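Local coordinates for protein adenylate kinase (Thermus thermophilus, PDB 3CM0) that catalyses the reversible transfer of the terminal phosphate of ATP to AMP, giving two ADP, and so helps to keep the cellular adenine nucleotides in balance, at residues G4-F9 with E78-D83; K31-G36 with E70-E75. All blocks are in the same frame, centred on the assembly; numbering follows the deposited sequence.

Contact 1 (G4-F9 with E78-D83); sequences GQAVIF and ERVIFD
Gln5 to Phe9 and Arg79 to Phe82 run side by side as parallel strands, their axes 4.7 Å apart, joined by five backbone hydrogen bonds. The N-H groups of Gln5, Val7 and Phe9 reach the carbonyls of Glu78, Val80 and Phe82, while Val80 N and Phe82 N return to Gln5 O and Val7 O; the shortest is Gln5 N to Glu78 O at 2.7 Å. On one face Ala6, Val80, Ile8 and Phe82 meet. Ala6 CB lies 3.6 Å from Val80 CG1, the branch set between backbone N and carbonyl carbon (chi1 59°). The other branch, Val80 CG2, sits 3.8 Å above the plane of the Phe82 ring, offset toward its rim. Ala6 CB comes to the edge of that ring, and Ile8 CG1 is 4.0 Å from Phe82 CD2. The second face carries Val7, Ile81 and Phe9: Val7 CB touches Ile81 CG1 at 4.1 Å, and Ile81 CG2, anti to the backbone N, approaches Phe9 CD2 at 3.9 Å. Helix 17-28 covers this face through Ala21 and Leu24, both touching Phe9 and Ile81. At the end of strand 79-83, Asp83 forms salt bridges with Lys17, predicted to bind ATP, and Lys32. Buried hydrocarbon on both faces and paired backbone polar groups between them make this the interior of the CORE sheet, ending in a carboxylate that probably helps to position the P-loop lysine.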
ATOM      1  N   GLY A   4      -9.118 -15.097   8.792  1.00 26.65           N
ATOM      2  CA  GLY A   4      -8.807 -13.688   8.793  1.00 21.71           C
ATOM      3  C   GLY A   4      -9.210 -13.102   7.468  1.00 14.60           C
ATOM      4  O   GLY A   4      -9.641 -13.819   6.554  1.00 19.71           O
ATOM      5  N   GLN A   5      -9.088 -11.784   7.375  1.00 19.28           N
ATOM      6  CA  GLN A   5      -9.430 -11.085   6.145  1.00 20.10           C
ATOM      7  C   GLN A   5      -8.377 -10.031   5.859  1.00 15.70           C
ATOM      8  O   GLN A   5      -7.873  -9.353   6.763  1.00 16.47           O
ATOM      9  CB  GLN A   5     -10.806 -10.430   6.274  1.00 26.80           C
ATOM     10  CG  GLN A   5     -11.908 -11.425   6.497  1.00 29.92           C
ATOM     11  CD  GLN A   5     -13.273 -10.779   6.557  1.00 38.50           C
ATOM     12  OE1 GLN A   5     -13.432  -9.696   7.119  1.00 40.24           O
ATOM     13  NE2 GLN A   5     -14.273 -11.449   5.990  1.00 42.44           N
ATOM     14  N   ALA A   6      -8.009  -9.896   4.589  1.00 15.86           N
ATOM     15  CA  ALA A   6      -7.005  -8.899   4.250  1.00 10.26           C
ATOM     16  C   ALA A   6      -7.499  -8.036   3.096  1.00 12.55           C
ATOM     17  O   ALA A   6      -8.303  -8.488   2.283  1.00 14.10           O
ATOM     18  CB  ALA A   6      -5.683  -9.600   3.817  1.00 14.11           C
ATOM     19  N   VAL A   7      -7.032  -6.790   3.083  1.00 10.28           N
ATOM     20  CA  VAL A   7      -7.287  -5.890   1.954  1.00 11.68           C
ATOM     21  C   VAL A   7      -5.978  -5.220   1.573  1.00 11.93           C
ATOM     22  O   VAL A   7      -5.218  -4.786   2.436  1.00 11.48           O
ATOM     23  CB  VAL A   7      -8.336  -4.798   2.268  1.00 11.71           C
ATOM     24  CG1 VAL A   7      -8.534  -3.913   1.007  1.00 15.08           C
ATOM     25  CG2 VAL A   7      -9.671  -5.447   2.610  1.00 10.26           C
ATOM     26  N   ILE A   8      -5.696  -5.138   0.264  1.00 10.00           N
ATOM     27  CA  ILE A   8      -4.501  -4.498  -0.213  1.00  7.59           C
ATOM     28  C   ILE A   8      -4.918  -3.283  -1.026  1.00  9.12           C
ATOM     29  O   ILE A   8      -5.846  -3.386  -1.824  1.00 12.13           O
ATOM     30  CB  ILE A   8      -3.706  -5.462  -1.155  1.00  9.46           C
ATOM     31  CG1 ILE A   8      -3.136  -6.632  -0.328  1.00  8.91           C
ATOM     32  CG2 ILE A   8      -2.589  -4.724  -1.835  1.00 11.04           C
ATOM     33  CD1 ILE A   8      -2.565  -7.838  -1.224  1.00  9.09           C
ATOM     34  N   PHE A   9      -4.275  -2.144  -0.789  1.00  8.95           N
ATOM     35  CA  PHE A   9      -4.579  -0.919  -1.574  1.00  9.37           C
ATOM     36  C   PHE A   9      -3.434  -0.547  -2.513  1.00 12.48           C
ATOM     37  O   PHE A   9      -2.283  -0.467  -2.084  1.00 12.41           O
ATOM     38  CB  PHE A   9      -4.801   0.292  -0.629  1.00 11.48           C
ATOM     39  CG  PHE A   9      -6.140   0.323   0.014  1.00 15.43           C
ATOM     40  CD1 PHE A   9      -7.141   1.159  -0.484  1.00 17.92           C
ATOM     41  CD2 PHE A   9      -6.424  -0.477   1.121  1.00 13.99           C
ATOM     42  CE1 PHE A   9      -8.387   1.200   0.131  1.00 19.22           C
ATOM     43  CE2 PHE A   9      -7.666  -0.438   1.731  1.00 17.74           C
ATOM     44  CZ  PHE A   9      -8.650   0.395   1.242  1.00 18.65           C
ATOM     45  N   GLU A  78      -6.663 -10.865  12.731  1.00 29.39           N
ATOM     46  CA  GLU A  78      -7.871 -11.313  12.084  1.00 32.32           C
ATOM     47  C   GLU A  78      -8.183 -10.404  10.896  1.00 30.22           C
ATOM     48  O   GLU A  78      -8.685 -10.874   9.879  1.00 36.09           O
ATOM     49  CB  GLU A  78      -9.051 -11.273  13.056  1.00 40.91           C
ATOM     50  CG  GLU A  78      -8.867 -12.089  14.327  1.00 60.18           C
ATOM     51  CD  GLU A  78      -9.864 -11.695  15.408  1.00 70.44           C
ATOM     52  OE1 GLU A  78     -11.070 -11.993  15.257  1.00 74.80           O
ATOM     53  OE2 GLU A  78      -9.433 -11.073  16.407  1.00 73.90           O
ATOM     54  N   ARG A  79      -7.868  -9.118  11.020  1.00 18.30           N
ATOM     55  CA  ARG A  79      -8.197  -8.173   9.919  1.00 16.57           C
ATOM     56  C   ARG A  79      -7.032  -7.230   9.679  1.00  9.57           C
ATOM     57  O   ARG A  79      -6.669  -6.440  10.557  1.00 16.81           O
ATOM     58  CB  ARG A  79      -9.437  -7.356  10.287  1.00 18.51           C
ATOM     59  CG  ARG A  79     -10.640  -8.191  10.609  1.00 25.95           C
ATOM     60  CD  ARG A  79     -11.813  -7.251  10.906  1.00 27.34           C
ATOM     61  NE  ARG A  79     -13.018  -7.991  11.273  1.00 29.70           N
ATOM     62  CZ  ARG A  79     -13.981  -7.495  12.044  1.00 36.68           C
ATOM     63  NH1 ARG A  79     -13.877  -6.260  12.526  1.00 33.59           N
ATOM     64  NH2 ARG A  79     -15.038  -8.233  12.352  1.00 36.76           N
ATOM     65  N   VAL A  80      -6.470  -7.294   8.462  1.00 11.18           N
ATOM     66  CA  VAL A  80      -5.304  -6.502   8.145  1.00  9.52           C
ATOM     67  C   VAL A  80      -5.447  -5.790   6.792  1.00 11.31           C
ATOM     68  O   VAL A  80      -6.060  -6.351   5.861  1.00 12.44           O
ATOM     69  CB  VAL A  80      -4.049  -7.442   8.070  1.00 20.51           C
ATOM     70  CG1 VAL A  80      -4.286  -8.537   6.987  1.00 15.16           C
ATOM     71  CG2 VAL A  80      -2.797  -6.659   7.768  1.00 25.67           C
ATOM     72  N   ILE A  81      -4.841  -4.607   6.728  1.00 13.42           N
ATOM     73  CA  ILE A  81      -4.774  -3.759   5.519  1.00  8.20           C
ATOM     74  C   ILE A  81      -3.321  -3.477   5.180  1.00 14.42           C
ATOM     75  O   ILE A  81      -2.474  -3.206   6.052  1.00 14.24           O
ATOM     76  CB  ILE A  81      -5.569  -2.431   5.729  1.00 12.04           C
ATOM     77  CG1 ILE A  81      -7.073  -2.749   5.639  1.00 13.55           C
ATOM     78  CG2 ILE A  81      -5.159  -1.394   4.727  1.00 16.97           C
ATOM     79  CD1 ILE A  81      -7.989  -1.507   5.869  1.00 19.18           C
ATOM     80  N   PHE A  82      -3.017  -3.611   3.881  1.00 12.29           N
ATOM     81  CA  PHE A  82      -1.708  -3.335   3.355  1.00 10.40           C
ATOM     82  C   PHE A  82      -1.844  -2.102   2.482  1.00 15.41           C
ATOM     83  O   PHE A  82      -2.719  -2.058   1.640  1.00 14.81           O
ATOM     84  CB  PHE A  82      -1.229  -4.518   2.505  1.00  8.77           C
ATOM     85  CG  PHE A  82      -0.965  -5.762   3.344  1.00  8.58           C
ATOM     86  CD1 PHE A  82       0.261  -5.919   3.982  1.00 14.42           C
ATOM     87  CD2 PHE A  82      -1.945  -6.742   3.483  1.00 12.11           C
ATOM     88  CE1 PHE A  82       0.516  -7.052   4.751  1.00 14.34           C
ATOM     89  CE2 PHE A  82      -1.701  -7.893   4.262  1.00 18.28           C
ATOM     90  CZ  PHE A  82      -0.463  -8.039   4.887  1.00 11.29           C
ATOM     91  N   ASP A  83      -0.970  -1.127   2.689  1.00 13.75           N
ATOM     92  CA  ASP A  83      -0.994   0.118   1.925  1.00 20.81           C
ATOM     93  C   ASP A  83       0.504   0.419   1.745  1.00 20.09           C
ATOM     94  O   ASP A  83       1.189   0.757   2.699  1.00 37.07           O
ATOM     95  CB  ASP A  83      -1.707   1.175   2.784  1.00 20.98           C
ATOM     96  CG  ASP A  83      -1.620   2.564   2.212  1.00 31.32           C
ATOM     97  OD1 ASP A  83      -1.626   2.695   0.971  1.00 27.85           O
ATOM     98  OD2 ASP A  83      -1.559   3.517   3.018  1.00 33.78           O
TER

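Contact 2 (K31-G36 with E70-E75); sequences KKLSTG and ELIREE
Lys31, Leu33 and Thr35 pack against Ile72 and Glu75 in a strand-to-helix contact of the P-loop NTPase fold, at the side of the CORE where the NMP region begins. Strand 31-33 is the outermost strand on its side of the parallel sheet, and the last turns of helix 65-75, residues 70-75, run almost antiparallel to it, at 171°, with the two axes 10.7 Å apart. Side chains span most of that distance, though one of them, Lys31, ends on a backbone carbonyl of the helix. Leu33 CG stands anti to the carbonyl carbon (chi1 -52°), and its two methyls divide the work: CD1 meets Ile72 CG2 at 4.2 Å, while CD2 lies against Glu75 CB as the two side chains slide past each other in opposite directions. Farther along, at the start of helix 35-44, Thr35 CG2 touches Ile72 CD1, also at 4.2 Å. Thr35 is predicted to bind AMP, and Ile72 also packs on Phe85, another predicted AMP-site residue, so this apolar patch probably backs the AMP pocket. The polar end of the contact belongs to Lys31, whose chain crosses that of Glu75 at about a right angle; its bend at chi3 (63°) brings CE beside Glu75 O. The ammonium meets both the backbone and the carboxylate of one residue, close to the C-terminal end of the helix, where the helix dipole would probably favour a positive charge. An alanine in place of Lys31 would probably leave the Glu75 carboxylate without this counter-charge and its carbonyl without this donor. Lys31 NZ stands 2.8 Å from Glu75 O in a weak hydrogen bond and 3.5 Å from Glu75 OE1 in a salt bridge.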
ATOM      1  N   LYS A  31      -6.171  -3.759  11.060  1.00 18.50           N
ATOM      2  CA  LYS A  31      -4.896  -3.202  11.460  1.00 16.72           C
ATOM      3  C   LYS A  31      -4.153  -2.849  10.163  1.00 22.20           C
ATOM      4  O   LYS A  31      -3.883  -3.743   9.319  1.00 16.46           O
ATOM      5  CB  LYS A  31      -4.073  -4.222  12.256  1.00 23.76           C
ATOM      6  CG  LYS A  31      -2.725  -3.669  12.689  1.00 37.29           C
ATOM      7  CD  LYS A  31      -2.102  -4.460  13.844  1.00 37.83           C
ATOM      8  CE  LYS A  31      -1.801  -5.890  13.471  1.00 46.30           C
ATOM      9  NZ  LYS A  31      -1.079  -6.601  14.568  1.00 40.34           N
ATOM     10  N   LYS A  32      -3.841  -1.562   9.995  1.00 17.22           N
ATOM     11  CA  LYS A  32      -3.120  -1.078   8.821  1.00 23.34           C
ATOM     12  C   LYS A  32      -1.632  -1.255   9.077  1.00 28.53           C
ATOM     13  O   LYS A  32      -1.043  -0.609   9.937  1.00 24.43           O
ATOM     14  CB  LYS A  32      -3.453   0.403   8.575  1.00 29.40           C
ATOM     15  CG  LYS A  32      -2.842   1.028   7.335  1.00 22.55           C
ATOM     16  CD  LYS A  32      -3.496   2.401   7.102  1.00 28.90           C
ATOM     17  CE  LYS A  32      -2.995   3.145   5.868  1.00 34.40           C
ATOM     18  NZ  LYS A  32      -1.596   3.643   5.979  1.00 40.91           N
ATOM     19  N   LEU A  33      -1.014  -2.145   8.321  1.00 23.65           N
ATOM     20  CA  LEU A  33       0.386  -2.426   8.511  1.00 24.04           C
ATOM     21  C   LEU A  33       1.334  -1.527   7.723  1.00 30.04           C
ATOM     22  O   LEU A  33       1.045  -1.102   6.608  1.00 31.11           O
ATOM     23  CB  LEU A  33       0.670  -3.883   8.141  1.00 19.50           C
ATOM     24  CG  LEU A  33      -0.203  -4.950   8.789  1.00 28.62           C
ATOM     25  CD1 LEU A  33       0.368  -6.315   8.452  1.00 26.20           C
ATOM     26  CD2 LEU A  33      -0.267  -4.737  10.292  1.00 33.40           C
ATOM     27  N   SER A  34       2.480  -1.245   8.325  1.00 33.45           N
ATOM     28  CA  SER A  34       3.513  -0.461   7.664  1.00 35.92           C
ATOM     29  C   SER A  34       4.808  -1.173   8.004  1.00 36.28           C
ATOM     30  O   SER A  34       5.236  -1.185   9.173  1.00 31.20           O
ATOM     31  CB  SER A  34       3.575   0.980   8.194  1.00 37.42           C
ATOM     32  OG  SER A  34       4.844   1.549   7.872  1.00 39.11           O
ATOM     33  N   THR A  35       5.421  -1.791   7.001  1.00 37.02           N
ATOM     34  CA  THR A  35       6.669  -2.501   7.239  1.00 42.57           C
ATOM     35  C   THR A  35       7.722  -1.506   7.762  1.00 39.31           C
ATOM     36  O   THR A  35       8.427  -1.786   8.737  1.00 38.17           O
ATOM     37  CB  THR A  35       7.159  -3.242   5.930  1.00 44.32           C
ATOM     38  OG1 THR A  35       7.377  -2.304   4.864  1.00 40.74           O
ATOM     39  CG2 THR A  35       6.098  -4.248   5.468  1.00 43.48           C
ATOM     40  N   GLY A  36       7.797  -0.332   7.138  1.00 38.51           N
ATOM     41  CA  GLY A  36       8.759   0.671   7.575  1.00 36.15           C
ATOM     42  C   GLY A  36       8.600   1.077   9.039  1.00 31.39           C
ATOM     43  O   GLY A  36       9.585   1.155   9.780  1.00 30.87           O
ATOM     44  N   GLU A  70       8.462 -12.074   7.594  1.00 17.71           N
ATOM     45  CA  GLU A  70       8.449 -12.553   8.984  1.00 16.72           C
ATOM     46  C   GLU A  70       7.722 -11.525   9.881  1.00 16.54           C
ATOM     47  O   GLU A  70       6.880 -11.889  10.726  1.00 19.59           O
ATOM     48  CB  GLU A  70       9.882 -12.759   9.490  1.00 17.56           C
ATOM     49  CG  GLU A  70       9.955 -12.979  11.047  1.00 22.20           C
ATOM     50  CD  GLU A  70       9.251 -14.240  11.479  1.00 17.85           C
ATOM     51  OE1 GLU A  70       9.247 -15.200  10.678  1.00 17.65           O
ATOM     52  OE2 GLU A  70       8.726 -14.303  12.618  1.00 19.16           O
ATOM     53  N   LEU A  71       8.047 -10.242   9.700  1.00 15.65           N
ATOM     54  CA  LEU A  71       7.397  -9.188  10.482  1.00 14.93           C
ATOM     55  C   LEU A  71       5.908  -9.130  10.209  1.00 18.59           C
ATOM     56  O   LEU A  71       5.126  -8.872  11.107  1.00 16.53           O
ATOM     57  CB  LEU A  71       8.017  -7.827  10.189  1.00 15.34           C
ATOM     58  CG  LEU A  71       9.423  -7.626  10.749  1.00 25.46           C
ATOM     59  CD1 LEU A  71       9.954  -6.254  10.367  1.00 31.07           C
ATOM     60  CD2 LEU A  71       9.395  -7.794  12.270  1.00 26.63           C
ATOM     61  N   ILE A  72       5.510  -9.320   8.949  1.00 14.69           N
ATOM     62  CA  ILE A  72       4.090  -9.321   8.651  1.00 12.93           C
ATOM     63  C   ILE A  72       3.413 -10.526   9.343  1.00 12.82           C
ATOM     64  O   ILE A  72       2.297 -10.405   9.904  1.00 17.81           O
ATOM     65  CB  ILE A  72       3.865  -9.375   7.115  1.00 16.49           C
ATOM     66  CG1 ILE A  72       4.329  -8.053   6.497  1.00 16.68           C
ATOM     67  CG2 ILE A  72       2.373  -9.639   6.807  1.00 12.10           C
ATOM     68  CD1 ILE A  72       4.358  -8.080   4.933  1.00 12.69           C
ATOM     69  N   ARG A  73       4.070 -11.682   9.333  1.00 14.93           N
ATOM     70  CA  ARG A  73       3.462 -12.850  10.001  1.00 14.97           C
ATOM     71  C   ARG A  73       3.303 -12.532  11.509  1.00 16.41           C
ATOM     72  O   ARG A  73       2.264 -12.831  12.133  1.00 18.89           O
ATOM     73  CB  ARG A  73       4.342 -14.106   9.791  1.00 14.75           C
ATOM     74  CG  ARG A  73       3.747 -15.427  10.413  1.00 17.95           C
ATOM     75  CD  ARG A  73       4.408 -16.724   9.870  1.00 18.58           C
ATOM     76  NE  ARG A  73       5.839 -16.855  10.139  1.00 26.55           N
ATOM     77  CZ  ARG A  73       6.624 -17.771   9.570  1.00 32.07           C
ATOM     78  NH1 ARG A  73       6.116 -18.633   8.701  1.00 33.41           N
ATOM     79  NH2 ARG A  73       7.917 -17.825   9.864  1.00 28.02           N
ATOM     80  N   GLU A  74       4.322 -11.926  12.100  1.00 17.97           N
ATOM     81  CA  GLU A  74       4.269 -11.567  13.547  1.00 16.44           C
ATOM     82  C   GLU A  74       3.179 -10.554  13.872  1.00 22.95           C
ATOM     83  O   GLU A  74       2.749 -10.421  15.036  1.00 20.28           O
ATOM     84  CB  GLU A  74       5.610 -10.994  13.982  1.00 16.11           C
ATOM     85  CG  GLU A  74       6.739 -12.016  13.896  1.00 16.64           C
ATOM     86  CD  GLU A  74       8.086 -11.424  14.301  1.00 17.78           C
ATOM     87  OE1 GLU A  74       8.105 -10.354  14.974  1.00 18.57           O
ATOM     88  OE2 GLU A  74       9.133 -12.042  13.969  1.00 17.46           O
ATOM     89  N   GLU A  75       2.753  -9.839  12.818  1.00 19.76           N
ATOM     90  CA  GLU A  75       1.738  -8.788  12.862  1.00 26.45           C
ATOM     91  C   GLU A  75       0.382  -9.151  12.296  1.00 35.39           C
ATOM     92  O   GLU A  75      -0.560  -8.385  12.488  1.00 34.95           O
ATOM     93  CB  GLU A  75       2.219  -7.538  12.106  1.00 33.64           C
ATOM     94  CG  GLU A  75       3.411  -6.809  12.685  1.00 43.80           C
ATOM     95  CD  GLU A  75       3.037  -5.940  13.865  1.00 43.66           C
ATOM     96  OE1 GLU A  75       2.026  -5.198  13.766  1.00 35.83           O
ATOM     97  OE2 GLU A  75       3.756  -6.003  14.882  1.00 48.61           O
TER

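Strand 79-83 joins the two contacts, whose centres are 10 Å apart: contact 1 pairs it with the central strand 4-10, and strand 31-33 of contact 2 lies along its other edge. There Lys31 N is 2.8 Å from Arg79 O and Ile81 N 2.9 Å from Lys31 O, both probable hydrogen bonds. Side chains meet as well, with Val80 CG2 3.3 Å from Leu33 CD1 and Ile72 reaching Phe82. Together they lead toward both predicted nucleotide sites: the carboxylate at the end of contact 1 ties Lys32 of contact 2 to the ATP site, while Phe82 and Ile72 approach Phe85 of the AMP site to about 4 Å and 3 Å between nearest side-chain atoms.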